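PDB 3ODT: protein DOA1 from Saccharomyces cerevisiae, which binds ubiquitin through its WD40 beta-propeller domain and, through this binding, probably helps to regulate the turnover of F box proteins. Local coordinates for residues Val186-Asp194 and Phe227-Pro235. Numbering follows the deposited sequence.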
ATOM      1  N   VAL A 186       9.202  14.615   0.230  1.00  9.40           N
ATOM      2  CA  VAL A 186       8.095  13.898   0.836  1.00  9.81           C
ATOM      3  C   VAL A 186       8.345  12.396   0.765  1.00  9.72           C
ATOM      4  O   VAL A 186       8.670  11.876  -0.302  1.00  8.57           O
ATOM      5  CB  VAL A 186       6.826  14.228   0.051  1.00  9.52           C
ATOM      6  CG1 VAL A 186       5.680  13.322   0.469  1.00 10.72           C
ATOM      7  CG2 VAL A 186       6.487  15.740   0.136  1.00  9.95           C
ATOM      8  N   VAL A 187       8.218  11.698   1.891  1.00  7.55           N
ATOM      9  CA  VAL A 187       8.340  10.223   1.900  1.00  7.68           C
ATOM     10  C   VAL A 187       6.946   9.631   1.762  1.00  7.00           C
ATOM     11  O   VAL A 187       6.034   9.994   2.519  1.00  9.34           O
ATOM     12  CB  VAL A 187       9.034   9.703   3.161  1.00  9.23           C
ATOM     13  CG1 VAL A 187       9.422   8.257   2.966  1.00  7.84           C
ATOM     14  CG2 VAL A 187      10.286  10.521   3.426  1.00  8.40           C
ATOM     15  N   ARG A 188       6.776   8.762   0.771  1.00  5.97           N
ATOM     16  CA  ARG A 188       5.461   8.311   0.374  1.00  6.46           C
ATOM     17  C   ARG A 188       5.108   6.897   0.835  1.00  7.11           C
ATOM     18  O   ARG A 188       3.931   6.567   1.030  1.00  6.17           O
ATOM     19  CB  ARG A 188       5.347   8.352  -1.141  1.00  8.36           C
ATOM     20  CG  ARG A 188       5.347   9.749  -1.753  1.00  8.12           C
ATOM     21  CD  ARG A 188       4.153  10.531  -1.344  1.00  8.59           C
ATOM     22  NE  ARG A 188       2.856  10.079  -1.891  1.00 10.90           N
ATOM     23  CZ  ARG A 188       2.125  10.743  -2.781  1.00 12.11           C
ATOM     24  NH1 ARG A 188       2.579  11.886  -3.335  1.00 17.08           N
ATOM     25  NH2 ARG A 188       0.936  10.256  -3.136  1.00 16.63           N
ATOM     26  N   HIS A 189       6.107   6.035   0.976  1.00  5.90           N
ATOM     27  CA  HIS A 189       5.780   4.651   1.299  1.00  6.52           C
ATOM     28  C   HIS A 189       6.935   3.894   1.909  1.00  6.52           C
ATOM     29  O   HIS A 189       8.101   4.258   1.746  1.00  6.04           O
ATOM     30  CB  HIS A 189       5.237   3.905   0.053  1.00  5.56           C
ATOM     31  CG  HIS A 189       4.067   3.024   0.376  1.00  7.90           C
ATOM     32  ND1 HIS A 189       2.828   3.525   0.709  1.00  6.51           N
ATOM     33  CD2 HIS A 189       3.952   1.672   0.439  1.00  7.88           C
ATOM     34  CE1 HIS A 189       2.007   2.525   0.963  1.00  8.25           C
ATOM     35  NE2 HIS A 189       2.666   1.384   0.818  1.00  7.76           N
ATOM     36  N   LEU A 190       6.584   2.811   2.587  1.00  6.72           N
ATOM     37  CA  LEU A 190       7.509   1.991   3.331  1.00  5.62           C
ATOM     38  C   LEU A 190       7.240   0.510   3.105  1.00  6.82           C
ATOM     39  O   LEU A 190       6.089   0.100   2.968  1.00  7.21           O
ATOM     40  CB  LEU A 190       7.382   2.283   4.818  1.00  7.59           C
ATOM     41  CG  LEU A 190       7.592   3.706   5.337  1.00  7.49           C
ATOM     42  CD1 LEU A 190       7.112   3.823   6.769  1.00  9.74           C
ATOM     43  CD2 LEU A 190       9.059   4.058   5.222  1.00  9.68           C
ATOM     44  N   ALA A 191       8.284  -0.300   3.137  1.00  6.85           N
ATOM     45  CA  ALA A 191       8.136  -1.750   3.279  1.00  8.90           C
ATOM     46  C   ALA A 191       9.191  -2.239   4.267  1.00  9.01           C
ATOM     47  O   ALA A 191      10.376  -1.864   4.156  1.00 11.21           O
ATOM     48  CB  ALA A 191       8.307  -2.476   1.953  1.00 11.33           C
ATOM     49  N   VAL A 192       8.740  -2.925   5.310  1.00  8.45           N
ATOM     50  CA  VAL A 192       9.643  -3.493   6.295  1.00  8.56           C
ATOM     51  C   VAL A 192      10.219  -4.832   5.796  1.00  8.87           C
ATOM     52  O   VAL A 192       9.492  -5.764   5.483  1.00 12.97           O
ATOM     53  CB  VAL A 192       8.934  -3.655   7.652  1.00  9.66           C
ATOM     54  CG1 VAL A 192       9.868  -4.308   8.690  1.00 10.99           C
ATOM     55  CG2 VAL A 192       8.376  -2.302   8.104  1.00 10.77           C
ATOM     56  N   VAL A 193      11.532  -4.899   5.675  1.00  9.02           N
ATOM     57  CA  VAL A 193      12.186  -6.132   5.260  1.00 11.42           C
ATOM     58  C   VAL A 193      12.275  -7.113   6.447  1.00 11.26           C
ATOM     59  O   VAL A 193      11.850  -8.275   6.373  1.00 12.56           O
ATOM     60  CB  VAL A 193      13.568  -5.826   4.702  1.00 12.69           C
ATOM     61  CG1 VAL A 193      14.324  -7.112   4.335  1.00 14.14           C
ATOM     62  CG2 VAL A 193      13.475  -4.908   3.495  1.00 12.13           C
ATOM     63  N   ASP A 194      12.767  -6.607   7.563  1.00 12.98           N
ATOM     64  CA  ASP A 194      12.854  -7.343   8.811  1.00 11.56           C
ATOM     65  C   ASP A 194      13.074  -6.325   9.907  1.00 11.69           C
ATOM     66  O   ASP A 194      13.029  -5.101   9.661  1.00 11.24           O
ATOM     67  CB  ASP A 194      13.969  -8.392   8.761  1.00 16.95           C
ATOM     68  CG  ASP A 194      15.330  -7.808   8.415  1.00 17.73           C
ATOM     69  OD1 ASP A 194      15.631  -6.643   8.797  1.00 14.53           O
ATOM     70  OD2 ASP A 194      16.103  -8.528   7.745  1.00 24.35           O
ATOM     71  N   PHE A 227       7.459  11.024  -9.059  1.00 10.50           N
ATOM     72  CA  PHE A 227       7.207  10.564  -7.712  1.00  8.69           C
ATOM     73  C   PHE A 227       7.044   9.045  -7.664  1.00  7.30           C
ATOM     74  O   PHE A 227       6.434   8.435  -8.571  1.00  8.95           O
ATOM     75  CB  PHE A 227       5.920  11.167  -7.154  1.00  8.72           C
ATOM     76  CG  PHE A 227       5.810  12.622  -7.326  1.00 12.26           C
ATOM     77  CD1 PHE A 227       6.921  13.431  -7.266  1.00 12.12           C
ATOM     78  CD2 PHE A 227       4.595  13.184  -7.611  1.00 20.14           C
ATOM     79  CE1 PHE A 227       6.816  14.783  -7.436  1.00 19.22           C
ATOM     80  CE2 PHE A 227       4.487  14.550  -7.794  1.00 27.35           C
ATOM     81  CZ  PHE A 227       5.602  15.339  -7.707  1.00 26.59           C
ATOM     82  N   VAL A 228       7.530   8.450  -6.581  1.00  7.37           N
ATOM     83  CA  VAL A 228       7.297   7.038  -6.333  1.00  6.56           C
ATOM     84  C   VAL A 228       6.228   6.933  -5.250  1.00  7.60           C
ATOM     85  O   VAL A 228       6.426   7.421  -4.132  1.00  8.21           O
ATOM     86  CB  VAL A 228       8.569   6.275  -5.943  1.00  6.93           C
ATOM     87  CG1 VAL A 228       8.285   4.788  -5.931  1.00  7.44           C
ATOM     88  CG2 VAL A 228       9.720   6.604  -6.878  1.00 10.22           C
ATOM     89  N   TYR A 229       5.093   6.301  -5.577  1.00  6.61           N
ATOM     90  CA  TYR A 229       3.950   6.271  -4.669  1.00  7.31           C
ATOM     91  C   TYR A 229       3.840   5.029  -3.802  1.00  8.14           C
ATOM     92  O   TYR A 229       3.273   5.092  -2.715  1.00  9.26           O
ATOM     93  CB  TYR A 229       2.659   6.383  -5.470  1.00  7.67           C
ATOM     94  CG  TYR A 229       2.472   7.684  -6.220  1.00  8.42           C
ATOM     95  CD1 TYR A 229       2.732   8.912  -5.616  1.00  8.35           C
ATOM     96  CD2 TYR A 229       2.048   7.692  -7.528  1.00  8.26           C
ATOM     97  CE1 TYR A 229       2.556  10.098  -6.292  1.00  9.59           C
ATOM     98  CE2 TYR A 229       1.834   8.888  -8.208  1.00  7.55           C
ATOM     99  CZ  TYR A 229       2.116  10.075  -7.587  1.00  8.06           C
ATOM    100  OH  TYR A 229       1.920  11.241  -8.247  1.00  9.93           O
ATOM    101  N   CYS A 230       4.354   3.886  -4.277  1.00  6.31           N
ATOM    102  CA  CYS A 230       4.083   2.641  -3.572  1.00  7.04           C
ATOM    103  C   CYS A 230       5.231   1.700  -3.831  1.00  7.11           C
ATOM    104  O   CYS A 230       5.802   1.731  -4.925  1.00  7.29           O
ATOM    105  CB  CYS A 230       2.774   2.019  -4.088  1.00  8.28           C
ATOM    106  SG  CYS A 230       2.225   0.575  -3.125  1.00  7.76           S
ATOM    107  N   ILE A 231       5.606   0.920  -2.809  1.00  6.87           N
ATOM    108  CA  ILE A 231       6.556  -0.169  -2.913  1.00  8.44           C
ATOM    109  C   ILE A 231       6.037  -1.353  -2.106  1.00  6.19           C
ATOM    110  O   ILE A 231       5.375  -1.188  -1.084  1.00  7.73           O
ATOM    111  CB  ILE A 231       7.946   0.203  -2.371  1.00  6.88           C
ATOM    112  CG1 ILE A 231       7.838   0.891  -1.015  1.00  9.36           C
ATOM    113  CG2 ILE A 231       8.672   1.089  -3.352  1.00  8.02           C
ATOM    114  CD1 ILE A 231       9.144   1.250  -0.364  1.00  8.75           C
ATOM    115  N   LYS A 232       6.354  -2.549  -2.587  1.00  6.79           N
ATOM    116  CA  LYS A 232       6.033  -3.808  -1.932  1.00  6.15           C
ATOM    117  C   LYS A 232       7.165  -4.788  -2.169  1.00  7.15           C
ATOM    118  O   LYS A 232       7.902  -4.668  -3.129  1.00  8.77           O
ATOM    119  CB  LYS A 232       4.734  -4.430  -2.454  1.00 10.27           C
ATOM    120  CG  LYS A 232       3.476  -3.627  -2.164  1.00 11.66           C
ATOM    121  CD  LYS A 232       3.087  -3.675  -0.695  1.00  9.09           C
ATOM    122  CE  LYS A 232       2.147  -2.525  -0.369  1.00 10.92           C
ATOM    123  NZ  LYS A 232       0.788  -2.658  -1.012  1.00 12.68           N
ATOM    124  N   LEU A 233       7.294  -5.748  -1.275  1.00  7.34           N
ATOM    125  CA  LEU A 233       8.207  -6.871  -1.458  1.00  6.28           C
ATOM    126  C   LEU A 233       7.469  -8.088  -1.997  1.00  8.45           C
ATOM    127  O   LEU A 233       6.449  -8.510  -1.463  1.00 11.77           O
ATOM    128  CB  LEU A 233       8.904  -7.239  -0.135  1.00  9.45           C
ATOM    129  CG  LEU A 233       9.686  -6.095   0.503  1.00 12.10           C
ATOM    130  CD1 LEU A 233      10.185  -6.451   1.903  1.00 21.53           C
ATOM    131  CD2 LEU A 233      10.845  -5.687  -0.424  1.00 13.83           C
ATOM    132  N   LEU A 234       8.002  -8.647  -3.078  1.00  6.97           N
ATOM    133  CA  LEU A 234       7.539  -9.900  -3.634  1.00  8.73           C
ATOM    134  C   LEU A 234       7.957 -11.077  -2.768  1.00 10.00           C
ATOM    135  O   LEU A 234       8.863 -10.984  -1.941  1.00 11.25           O
ATOM    136  CB  LEU A 234       8.123 -10.046  -5.042  1.00 10.19           C
ATOM    137  CG  LEU A 234       7.490  -9.097  -6.053  1.00 14.02           C
ATOM    138  CD1 LEU A 234       8.374  -8.952  -7.278  1.00 13.17           C
ATOM    139  CD2 LEU A 234       6.096  -9.582  -6.442  1.00 24.79           C
ATOM    140  N   PRO A 235       7.290 -12.207  -2.962  1.00  9.99           N
ATOM    141  CA  PRO A 235       7.651 -13.418  -2.220  1.00  9.72           C
ATOM    142  C   PRO A 235       9.137 -13.773  -2.275  1.00 10.70           C
ATOM    143  O   PRO A 235       9.654 -14.294  -1.272  1.00 16.03           O
ATOM    144  CB  PRO A 235       6.817 -14.514  -2.900  1.00 13.08           C
ATOM    145  CG  PRO A 235       5.601 -13.785  -3.419  1.00 13.09           C
ATOM    146  CD  PRO A 235       6.073 -12.384  -3.780  1.00 11.56           C
TER
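R188 and Y229 run side by side in the same direction, and the guanidinium group of the one lies against the ring of the other. R188 NH2 comes to 3.3 Å from Y229 CD1, the ring carbon that sits over one face of the guanidinium. The two planes are turned 48° apart, so this is an oblique contact and not a flat stack. Bends at chi2 and chi3 turn the arginine chain toward the tyrosine, while its CB and CG pass close to the carbonyl oxygen of V228. Outside the pair the pattern continues, W146 making a cation-pi contact with R188 and W270 stacking on Y229, whose OH is hydrogen-bonded to E244.

Next along the strand, the H189 ring covers the second backbone. C230 SG lies over one face of the imidazole, 4.3 Å from the H189 ring centroid, a position it reaches because chi1 (-172°) sets the sulfur anti to its own N. The ring's edge meets the I231 carbonyl, with H189 CD2 3.5 Å from I231 O, and K232 CE; the lysine's NZ is hydrogen-bonded to the V272 carbonyl and salt-bridged to D273.

Such meetings of parallel innermost strands illustrate how neighbouring blades of a beta-propeller join at its centre: 187-194 and 228-233 are the first strands of successive four-stranded WD40 blades, running 2° apart around the central channel, and the join is made by side chains, with no backbone ladder. A classic bulge at R188-H189 has its counterpart at Y229-C230.

Farther on, the contact turns apolar. I231 CD1 reaches across to the other strand's backbone, 3.9 Å from A191 N, and L233 CG rests on A191 CB. L233 also crosses V193 at about a right angle, its CD1 4.0 Å from V193 CG2.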